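Local structure of regulatory protein SWI6 (Saccharomyces cerevisiae, 2XFV) at residues Asn72-Asp75 with Arg76-Trp80; His41-Asn45 with Ile46-Asn50; Phe54-Asp57 with Glu58-Asn61; Thr20-Ser23 with Glu24-His27. The protein acts with Swi4 or Mbp1 in the SBF and MBF complexes to drive cell-cycle-dependent transcription, and this chain is its amino-terminal domain. All blocks are in the same frame, centred on the assembly; numbering follows the deposited sequence.

How the contacts relate
All four contacts are local turns or caps in the amino-terminal domain of Swi6. Contacts 1 and 4 are neighbours, with centres about 12 Å apart. The indole of Trp80 lies against the turn of contact 4, where Trp80 CE3 is 3.6 Å from His27 O. Contact 3, at the start of helix 57-67, meets contact 1 through Arg60 CZ and Leu79 CD1, 3.7 Å apart. A bound calcium ion lies about 3 Å from the side chain of Arg60, and one about 4 Å from that of Leu79. Contact 2 runs from the end of helix 34-43 into the loop that contact 3 leads out of. Across the chain's centre, contacts 1 and 2 have centres about 27 Å apart.

Contact 1 of 4, residues Asn72-Asp75 with Arg76-Trp80; sequences NTDD and RGELW
Asn72 and Trp80 form an antiparallel hydrogen-bonded pair, Thr73 and Leu79 the non-hydrogen-bonded pair next to it, and a type I turn with a G1 bulge from Asp74 to Gly77 closes the beta hairpin. Asn72 N bonds Trp80 O at 2.8 Å, and Trp80 N returns the bond to Asn72 O. Asp74 N reaches Glu78 O. Gly77 N bonds Asp74 O at 2.9 Å. Gly77, the bulge residue, has phi 89°, where a CB would run into the carbonyl oxygen of Arg76.

The carboxylate of Asp74 carries most of the side-chain contact. Its CG stands between the backbone N and the carbonyl carbon (chi1 69°), which brings the group to the turn. Asp74 OD1 accepts from Arg76 N and Glu78 N, both at 2.9 Å, from opposite faces of the carboxylate. Asp74 OD2 takes Trp80 NE1 at 3.0 Å. This oxygen lies at the indole edge, in the ring plane, but the N-H comes from above the carboxylate. On the other face of the hairpin, Thr73 CG2 rests on Gly77 CA at 3.7 Å.

One water accepts from Arg76 NH1 and donates to Asp74 OD2 and Glu78 OE2. Those two oxygens are 4.1 Å apart, and the water and nearby guanidinium probably ease their like charges. Three N-H donors fix the Asp74 carboxylate and are likely to favour its ionised form.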
loop_
_atom_site.group_PDB
_atom_site.type_symbol
_atom_site.label_atom_id
_atom_site.label_comp_id
_atom_site.label_asym_id
_atom_site.label_seq_id
_atom_site.Cartn_x
_atom_site.Cartn_y
_atom_site.Cartn_z
ATOM N N ASN A 72 2.683 20.509 -3.690
ATOM C CA ASN A 72 1.843 21.680 -3.538
ATOM C C ASN A 72 2.497 22.622 -2.535
ATOM O O ASN A 72 3.222 22.185 -1.627
ATOM C CB ASN A 72 0.433 21.301 -3.079
ATOM C CG ASN A 72 -0.371 20.645 -4.190
ATOM O OD1 ASN A 72 -0.927 21.323 -5.063
ATOM N ND2 ASN A 72 -0.417 19.338 -4.174
ATOM N N THR A 73 2.248 23.912 -2.709
ATOM C CA THR A 73 2.918 24.936 -1.901
ATOM C C THR A 73 1.847 25.735 -1.191
ATOM O O THR A 73 0.852 26.092 -1.818
ATOM C CB THR A 73 3.730 25.901 -2.825
ATOM O OG1 THR A 73 4.636 25.140 -3.644
ATOM C CG2 THR A 73 4.524 26.943 -1.993
ATOM N N ASP A 74 2.023 26.005 0.103
ATOM C CA ASP A 74 1.056 26.829 0.853
ATOM C C ASP A 74 1.491 28.306 0.911
ATOM O O ASP A 74 2.525 28.671 0.346
ATOM C CB ASP A 74 0.743 26.254 2.266
ATOM C CG ASP A 74 1.920 26.345 3.252
ATOM O OD1 ASP A 74 2.863 27.139 3.039
ATOM O OD2 ASP A 74 1.887 25.622 4.280
ATOM N N ASP A 75 0.706 29.145 1.585
ATOM C CA ASP A 75 0.976 30.589 1.615
ATOM C C ASP A 75 2.291 30.968 2.308
ATOM O O ASP A 75 2.783 32.103 2.146
ATOM C CB ASP A 75 -0.164 31.340 2.302
ATOM C CG ASP A 75 -1.350 31.573 1.398
ATOM O OD1 ASP A 75 -1.260 31.290 0.189
ATOM O OD2 ASP A 75 -2.377 32.068 1.907
ATOM N N ARG A 76 2.840 30.046 3.100
ATOM C CA ARG A 76 4.114 30.282 3.775
ATOM C C ARG A 76 5.287 29.737 2.960
ATOM O O ARG A 76 6.452 29.931 3.329
ATOM C CB ARG A 76 4.149 29.629 5.175
ATOM C CG ARG A 76 3.095 30.130 6.155
ATOM C CD ARG A 76 3.501 29.769 7.607
ATOM N NE ARG A 76 2.535 30.244 8.600
ATOM C CZ ARG A 76 1.619 29.474 9.186
ATOM N NH1 ARG A 76 1.543 28.178 8.892
ATOM N NH2 ARG A 76 0.779 30.002 10.081
ATOM N N GLY A 77 4.991 29.031 1.875
ATOM C CA GLY A 77 6.042 28.367 1.121
ATOM C C GLY A 77 6.384 26.954 1.574
ATOM O O GLY A 77 7.307 26.350 1.027
ATOM N N GLU A 78 5.678 26.419 2.571
ATOM C CA GLU A 78 5.878 25.029 3.032
ATOM C C GLU A 78 5.340 24.065 1.980
ATOM O O GLU A 78 4.327 24.364 1.319
ATOM C CB GLU A 78 5.186 24.752 4.393
ATOM C CG GLU A 78 6.103 24.758 5.636
ATOM C CD GLU A 78 5.487 24.093 6.897
ATOM O OE1 GLU A 78 6.135 23.192 7.480
ATOM O OE2 GLU A 78 4.378 24.475 7.329
ATOM N N LEU A 79 5.991 22.910 1.846
ATOM C CA LEU A 79 5.685 21.942 0.790
ATOM C C LEU A 79 4.859 20.748 1.258
ATOM O O LEU A 79 5.121 20.193 2.330
ATOM C CB LEU A 79 6.984 21.437 0.144
ATOM C CG LEU A 79 7.895 22.535 -0.425
ATOM C CD1 LEU A 79 9.123 21.891 -1.081
ATOM C CD2 LEU A 79 7.128 23.415 -1.434
ATOM N N TRP A 80 3.884 20.359 0.426
ATOM C CA TRP A 80 2.918 19.308 0.736
ATOM C C TRP A 80 2.798 18.319 -0.434
ATOM O O TRP A 80 3.064 18.685 -1.582
ATOM C CB TRP A 80 1.544 19.945 1.009
ATOM C CG TRP A 80 1.542 20.882 2.210
ATOM C CD1 TRP A 80 1.970 22.190 2.238
ATOM C CD2 TRP A 80 1.057 20.588 3.531
ATOM N NE1 TRP A 80 1.807 22.719 3.521
ATOM C CE2 TRP A 80 1.233 21.761 4.319
ATOM C CE3 TRP A 80 0.471 19.453 4.122
ATOM C CZ2 TRP A 80 0.863 21.817 5.676
ATOM C CZ3 TRP A 80 0.106 19.512 5.476
ATOM C CH2 TRP A 80 0.294 20.693 6.231
HETATM O O HOH W 1 2.656 26.403 6.745
#

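Contact 2 of 4, residues His41-Asn45 with Ile46-Asn50; sequences HDTGN and INETN
Thr43 and Glu48 meet across the bend that follows helix 34-43. The hydroxyl Thr43 OG1 donates to Glu48 OE2 at 2.7 Å, on the anti side of the carboxylate and 20° out of its plane. The two side chains come from opposite directions. Glu48 CG sits between its backbone N and carbonyl carbon (chi1 62°), and the extended chain beyond it reaches back to Thr43. On the way, Glu48 CG passes 3.2 Å from Asn45 O.

Thr43 OG1 is also an acceptor. Asn45 N bonds it at 3.3 Å, making an ST turn, and Gln39 NE2 from the helix adds another bond. The hydroxyl is therefore held by three partners.

The tight side of the bend faces the protein. Ile46 packs on Ile36 and Tyr40 of the helix and on Leu9 of strand 2-9. Beside Ile46 a water joins the backbone, donating to Gly44 O and accepting from Ile46 N. Buried Thr49 folds back on the same turn, with Thr49 OG1 2.6 Å from Ile46 O as donor. Thr49 N bonds that carbonyl from the same face.

The outer side is looser. Asn47 and Glu48 are exposed there, and Asn45 and Glu48 cross at about a right angle.

Gly44 is the first residue to leave the helix, with a positive phi (77°) that glycine adopts easily. Asn45 OD1 then accepts from Asn47 N at 3.0 Å, and Glu48 N bonds Asn45 O. The bend thus combines an ST turn at a helix end with an Asx turn that starts the short 3-10 segment 46-47.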
loop_
_atom_site.group_PDB
_atom_site.type_symbol
_atom_site.label_atom_id
_atom_site.label_comp_id
_atom_site.label_asym_id
_atom_site.label_seq_id
_atom_site.Cartn_x
_atom_site.Cartn_y
_atom_site.Cartn_z
ATOM N N HIS A 41 17.333 6.159 -0.741
ATOM C CA HIS A 41 18.096 6.445 -1.954
ATOM C C HIS A 41 19.556 5.994 -1.838
ATOM O O HIS A 41 20.109 5.395 -2.767
ATOM C CB HIS A 41 18.037 7.939 -2.291
ATOM C CG HIS A 41 18.780 8.303 -3.539
ATOM N ND1 HIS A 41 20.123 8.613 -3.543
ATOM C CD2 HIS A 41 18.371 8.387 -4.827
ATOM C CE1 HIS A 41 20.507 8.877 -4.780
ATOM N NE2 HIS A 41 19.462 8.749 -5.578
ATOM N N ASP A 42 20.187 6.282 -0.703
ATOM C CA ASP A 42 21.628 6.010 -0.556
ATOM C C ASP A 42 22.035 4.539 -0.386
ATOM O O ASP A 42 23.005 4.086 -1.009
ATOM C CB ASP A 42 22.227 6.853 0.575
ATOM C CG ASP A 42 22.199 8.344 0.266
ATOM O OD1 ASP A 42 22.007 8.711 -0.915
ATOM O OD2 ASP A 42 22.365 9.148 1.207
ATOM N N THR A 43 21.319 3.796 0.457
ATOM C CA THR A 43 21.700 2.407 0.755
ATOM C C THR A 43 20.556 1.412 0.586
ATOM O O THR A 43 20.774 0.200 0.624
ATOM C CB THR A 43 22.212 2.245 2.201
ATOM O OG1 THR A 43 21.143 2.523 3.115
ATOM C CG2 THR A 43 23.378 3.183 2.476
ATOM N N GLY A 44 19.337 1.922 0.436
ATOM C CA GLY A 44 18.166 1.074 0.307
ATOM C C GLY A 44 17.695 0.469 1.617
ATOM O O GLY A 44 16.776 -0.358 1.623
ATOM N N ASN A 45 18.316 0.877 2.725
ATOM C CA ASN A 45 17.990 0.335 4.048
ATOM C C ASN A 45 17.569 1.445 5.013
ATOM O O ASN A 45 18.411 2.124 5.597
ATOM C CB ASN A 45 19.186 -0.427 4.627
ATOM C CG ASN A 45 18.887 -1.043 5.991
ATOM O OD1 ASN A 45 17.784 -0.890 6.530
ATOM N ND2 ASN A 45 19.872 -1.744 6.555
ATOM N N ILE A 46 16.263 1.626 5.186
ATOM C CA ILE A 46 15.773 2.752 5.972
ATOM C C ILE A 46 16.032 2.605 7.466
ATOM O O ILE A 46 15.975 3.600 8.214
ATOM C CB ILE A 46 14.274 3.020 5.720
ATOM C CG1 ILE A 46 13.427 1.830 6.171
ATOM C CG2 ILE A 46 14.035 3.317 4.237
ATOM C CD1 ILE A 46 11.936 2.073 6.020
ATOM N N ASN A 47 16.307 1.375 7.905
ATOM C CA ASN A 47 16.552 1.125 9.325
ATOM C C ASN A 47 17.874 1.709 9.806
ATOM O O ASN A 47 18.131 1.743 11.005
ATOM C CB ASN A 47 16.476 -0.370 9.659
ATOM C CG ASN A 47 15.101 -0.951 9.404
ATOM O OD1 ASN A 47 14.959 -1.964 8.719
ATOM N ND2 ASN A 47 14.078 -0.300 9.936
ATOM N N GLU A 48 18.717 2.159 8.879
ATOM C CA GLU A 48 19.958 2.815 9.286
ATOM C C GLU A 48 19.915 4.337 9.118
ATOM O O GLU A 48 20.957 5.000 9.166
ATOM C CB GLU A 48 21.183 2.205 8.590
ATOM C CG GLU A 48 21.207 2.324 7.077
ATOM C CD GLU A 48 22.394 1.591 6.457
ATOM O OE1 GLU A 48 23.353 1.278 7.194
ATOM O OE2 GLU A 48 22.367 1.329 5.235
ATOM N N THR A 49 18.711 4.883 8.941
ATOM C CA THR A 49 18.527 6.338 8.925
ATOM C C THR A 49 19.095 6.953 10.194
ATOM O O THR A 49 18.862 6.465 11.304
ATOM C CB THR A 49 17.039 6.744 8.788
ATOM O OG1 THR A 49 16.486 6.127 7.620
ATOM C CG2 THR A 49 16.893 8.274 8.652
ATOM N N ASN A 50 19.859 8.023 10.027
ATOM C CA ASN A 50 20.416 8.735 11.164
ATOM C C ASN A 50 19.351 9.685 11.696
ATOM O O ASN A 50 18.888 10.561 10.974
ATOM C CB ASN A 50 21.663 9.508 10.727
ATOM C CG ASN A 50 22.410 10.138 11.891
ATOM O OD1 ASN A 50 21.845 10.371 12.961
ATOM N ND2 ASN A 50 23.691 10.424 11.679
HETATM O O HOH W 2 14.584 -0.380 3.672
#

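Contact 3 of 4, residues Phe54-Asp57 with Glu58-Asn61; sequences FPTD and EERN
Thr56 and Glu59 form a capping box at the amino end of helix 57-67, with Thr56 as the N-cap. Glu59 N donates to Thr56 OG1 at 3.2 Å. In return, Thr56 N donates to Glu59 OE1 at 2.9 Å, using the anti lone pair of that oxygen. Thr56 OG1 lies between its own N and carbonyl carbon (chi1 65°), which turns the hydroxyl to the first helical turn. Glu59 CG packs against the same hydroxyl at 3.4 Å, and Glu59 OE1 also touches Pro55 CA. With an alanine in place of Glu59 the carboxylate is gone, and Thr56 N would probably be left without its acceptor. Helical bonds follow, from Arg60 N to Thr56 O and from Asn61 N to Asp57 O.

Outside the box, Asp57 and Arg60 lie side by side. Their flat ends are stacked, with planes 14° apart and Asp57 OD1 over one face of the guanidinium. Asp57 OD1 and Arg60 NH1 are 3.6 Å apart, so the salt bridge is long, and no N-H points at the oxygen. A water bridges the pair, though its bond to Arg60 NH1 is weak. Glu58 OE2 forms a salt bridge with Lys62.

The start of the helix and its lead-in pack against helix 34-43: Pro55 and Arg60 touch Leu34, Phe54 touches Pro35, and Glu59 touches Gln38. Arg60 also meets Leu30, just after strand 28-29.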
loop_
_atom_site.group_PDB
_atom_site.type_symbol
_atom_site.label_atom_id
_atom_site.label_comp_id
_atom_site.label_asym_id
_atom_site.label_seq_id
_atom_site.Cartn_x
_atom_site.Cartn_y
_atom_site.Cartn_z
ATOM N N PHE A 54 19.216 15.882 8.664
ATOM C CA PHE A 54 18.107 16.363 7.863
ATOM C C PHE A 54 18.567 16.967 6.537
ATOM O O PHE A 54 19.436 17.842 6.501
ATOM C CB PHE A 54 17.195 17.325 8.618
ATOM C CG PHE A 54 15.818 17.408 8.020
ATOM C CD1 PHE A 54 15.584 18.183 6.891
ATOM C CD2 PHE A 54 14.767 16.672 8.557
ATOM C CE1 PHE A 54 14.320 18.239 6.322
ATOM C CE2 PHE A 54 13.502 16.722 7.993
ATOM C CZ PHE A 54 13.279 17.501 6.879
ATOM N N PRO A 55 17.986 16.476 5.440
ATOM C CA PRO A 55 18.380 16.840 4.077
ATOM C C PRO A 55 18.314 18.347 3.820
ATOM O O PRO A 55 17.343 18.995 4.195
ATOM C CB PRO A 55 17.354 16.098 3.216
ATOM C CG PRO A 55 17.001 14.894 4.031
ATOM C CD PRO A 55 17.023 15.359 5.464
ATOM N N THR A 56 19.343 18.888 3.173
ATOM C CA THR A 56 19.340 20.295 2.796
ATOM C C THR A 56 18.378 20.504 1.637
ATOM O O THR A 56 17.894 19.538 1.033
ATOM C CB THR A 56 20.730 20.756 2.349
ATOM O OG1 THR A 56 21.094 20.066 1.144
ATOM C CG2 THR A 56 21.770 20.485 3.442
ATOM N N ASP A 57 18.095 21.761 1.315
ATOM C CA ASP A 57 17.221 22.051 0.182
ATOM C C ASP A 57 17.801 21.509 -1.121
ATOM O O ASP A 57 17.063 21.090 -2.016
ATOM C CB ASP A 57 16.966 23.560 0.061
ATOM C CG ASP A 57 16.102 24.106 1.193
ATOM O OD1 ASP A 57 15.572 23.306 1.999
ATOM O OD2 ASP A 57 15.946 25.344 1.269
ATOM N N GLU A 58 19.127 21.537 -1.238
ATOM C CA GLU A 58 19.800 21.027 -2.433
ATOM C C GLU A 58 19.601 19.518 -2.568
ATOM O O GLU A 58 19.326 19.011 -3.659
ATOM C CB GLU A 58 21.299 21.350 -2.406
ATOM C CG GLU A 58 22.057 20.847 -3.630
ATOM C CD GLU A 58 23.563 21.029 -3.521
ATOM O OE1 GLU A 58 24.026 21.657 -2.546
ATOM O OE2 GLU A 58 24.285 20.542 -4.418
ATOM N N GLU A 59 19.741 18.807 -1.454
ATOM C CA GLU A 59 19.486 17.366 -1.409
ATOM C C GLU A 59 18.011 17.076 -1.709
ATOM O O GLU A 59 17.687 16.132 -2.433
ATOM C CB GLU A 59 19.890 16.789 -0.047
ATOM C CG GLU A 59 21.408 16.787 0.169
ATOM C CD GLU A 59 21.822 16.282 1.548
ATOM O OE1 GLU A 59 21.217 16.699 2.560
ATOM O OE2 GLU A 59 22.767 15.467 1.612
ATOM N N ARG A 60 17.124 17.899 -1.155
ATOM C CA ARG A 60 15.695 17.774 -1.408
ATOM C C ARG A 60 15.389 17.899 -2.904
ATOM O O ARG A 60 14.587 17.133 -3.432
ATOM C CB ARG A 60 14.900 18.826 -0.616
ATOM C CG ARG A 60 13.369 18.685 -0.734
ATOM C CD ARG A 60 12.622 19.830 -0.036
ATOM N NE ARG A 60 12.907 21.128 -0.662
ATOM C CZ ARG A 60 12.692 22.308 -0.086
ATOM N NH1 ARG A 60 12.175 22.380 1.137
ATOM N NH2 ARG A 60 13.001 23.427 -0.731
ATOM N N ASN A 61 16.005 18.868 -3.583
ATOM C CA ASN A 61 15.773 19.035 -5.022
ATOM C C ASN A 61 16.023 17.725 -5.756
ATOM O O ASN A 61 15.258 17.337 -6.642
ATOM C CB ASN A 61 16.700 20.101 -5.636
ATOM C CG ASN A 61 16.458 21.503 -5.098
ATOM O OD1 ASN A 61 15.357 21.847 -4.648
ATOM N ND2 ASN A 61 17.506 22.335 -5.155
HETATM O O HOH W 3 23.714 19.921 0.249
HETATM O O HOH W 4 13.298 24.559 3.239
#

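Contact 4 of 4, residues Thr20-Ser23 with Glu24-His27; sequences TRDS and ETGH
The guanidinium of Arg21 meets Gly26 at a slant, with Arg21 NH2 3.6 Å from Gly26 CA. A water links the same nitrogen to Gly26 O. Arg21 NE is salt-bridged to Glu3, and Phe105 of the second subunit packs on this arginine. The imidazole of His27 has Thr25 CB over one face, offset toward the rim. His27 also touches Trp80. The carboxylate of Asp22 is gripped at one oxygen. Glu24 N reaches Asp22 OD1 at 2.7 Å, nearly in line with the C-O bond. Thr25 N comes to the same Asp22 OD1 at 3.2 Å, from above the carboxylate plane.

The carboxylate gets there because Asp22 CG is anti to the backbone N (chi1 -180°), which turns it to the loop. This is an Asx turn at the end of strand 15-22. Thr25 crosses Asp22 at about a right angle, with Thr25 OG1 3.4 Å from Asp22 CB. That hydroxyl oxygen accepts from His27 N in an ST turn.

The backbone closes the loop twice. Asp22 N bonds His27 O at 2.9 Å, and Gly26 N bonds Asp22 O at 2.7 Å. Gly26 turns the chain with a positive phi (82°) that suits a residue without a side chain. A leucine in place of Asp22 would probably leave Glu24 N and Thr25 N without their acceptor and the turn freer to move.

Glu24 OE1 lies 4.6 Å from Asp22 OD1. A water donates to both, weakly to Asp22. The loop is thus held by a single oxygen of Asp22 that takes two backbone N-H groups.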
loop_
_atom_site.group_PDB
_atom_site.type_symbol
_atom_site.label_atom_id
_atom_site.label_comp_id
_atom_site.label_asym_id
_atom_site.label_seq_id
_atom_site.Cartn_x
_atom_site.Cartn_y
_atom_site.Cartn_z
ATOM N N THR A 20 1.460 14.123 8.715
ATOM C CA THR A 20 0.733 15.330 9.095
ATOM C C THR A 20 -0.175 15.714 7.933
ATOM O O THR A 20 0.314 16.051 6.851
ATOM C CB THR A 20 1.716 16.493 9.403
ATOM O OG1 THR A 20 2.579 16.122 10.492
ATOM C CG2 THR A 20 0.956 17.785 9.786
ATOM N N ARG A 21 -1.492 15.626 8.139
ATOM C CA ARG A 21 -2.472 15.916 7.083
ATOM C C ARG A 21 -3.220 17.234 7.352
ATOM O O ARG A 21 -3.616 17.499 8.484
ATOM C CB ARG A 21 -3.498 14.766 6.980
ATOM C CG ARG A 21 -4.292 14.737 5.652
ATOM C CD ARG A 21 -5.355 13.615 5.621
ATOM N NE ARG A 21 -6.538 14.018 6.375
ATOM C CZ ARG A 21 -7.672 14.450 5.831
ATOM N NH1 ARG A 21 -8.680 14.819 6.616
ATOM N NH2 ARG A 21 -7.808 14.517 4.512
ATOM N N ASP A 22 -3.408 18.045 6.313
ATOM C CA ASP A 22 -4.256 19.239 6.392
ATOM C C ASP A 22 -5.667 18.808 5.965
ATOM O O ASP A 22 -5.857 18.331 4.853
ATOM C CB ASP A 22 -3.725 20.333 5.454
ATOM C CG ASP A 22 -4.555 21.611 5.494
ATOM O OD1 ASP A 22 -5.791 21.540 5.393
ATOM O OD2 ASP A 22 -3.960 22.698 5.578
ATOM N N SER A 23 -6.645 18.948 6.862
ATOM C CA SER A 23 -7.991 18.418 6.608
ATOM C C SER A 23 -8.742 19.210 5.544
ATOM O O SER A 23 -9.744 18.731 5.006
ATOM C CB SER A 23 -8.813 18.390 7.905
ATOM O OG SER A 23 -9.144 19.707 8.311
ATOM N N GLU A 24 -8.278 20.426 5.256
ATOM C CA GLU A 24 -8.913 21.255 4.224
ATOM C C GLU A 24 -8.410 20.926 2.800
ATOM O O GLU A 24 -9.199 20.871 1.861
ATOM C CB GLU A 24 -8.774 22.753 4.553
ATOM C CG GLU A 24 -9.299 23.134 5.968
ATOM C CD GLU A 24 -9.142 24.624 6.321
ATOM O OE1 GLU A 24 -8.269 24.984 7.158
ATOM O OE2 GLU A 24 -9.907 25.440 5.773
ATOM N N THR A 25 -7.111 20.679 2.642
ATOM C CA THR A 25 -6.564 20.312 1.328
ATOM C C THR A 25 -6.496 18.800 1.117
ATOM O O THR A 25 -6.507 18.321 -0.022
ATOM C CB THR A 25 -5.141 20.879 1.130
ATOM O OG1 THR A 25 -4.254 20.257 2.067
ATOM C CG2 THR A 25 -5.125 22.394 1.347
ATOM N N GLY A 26 -6.384 18.045 2.210
ATOM C CA GLY A 26 -6.148 16.610 2.110
ATOM C C GLY A 26 -4.691 16.202 1.895
ATOM O O GLY A 26 -4.388 15.008 1.795
ATOM N N HIS A 27 -3.790 17.180 1.842
ATOM C CA HIS A 27 -2.366 16.924 1.570
ATOM C C HIS A 27 -1.574 16.630 2.847
ATOM O O HIS A 27 -2.043 16.933 3.954
ATOM C CB HIS A 27 -1.751 18.129 0.851
ATOM C CG HIS A 27 -2.471 18.501 -0.416
ATOM N ND1 HIS A 27 -2.394 19.761 -0.970
ATOM C CD2 HIS A 27 -3.280 17.780 -1.225
ATOM C CE1 HIS A 27 -3.132 19.803 -2.069
ATOM N NE2 HIS A 27 -3.676 18.613 -2.251
HETATM O O HOH W 5 -6.262 13.195 2.237
HETATM O O HOH W 6 -6.281 23.332 7.893
#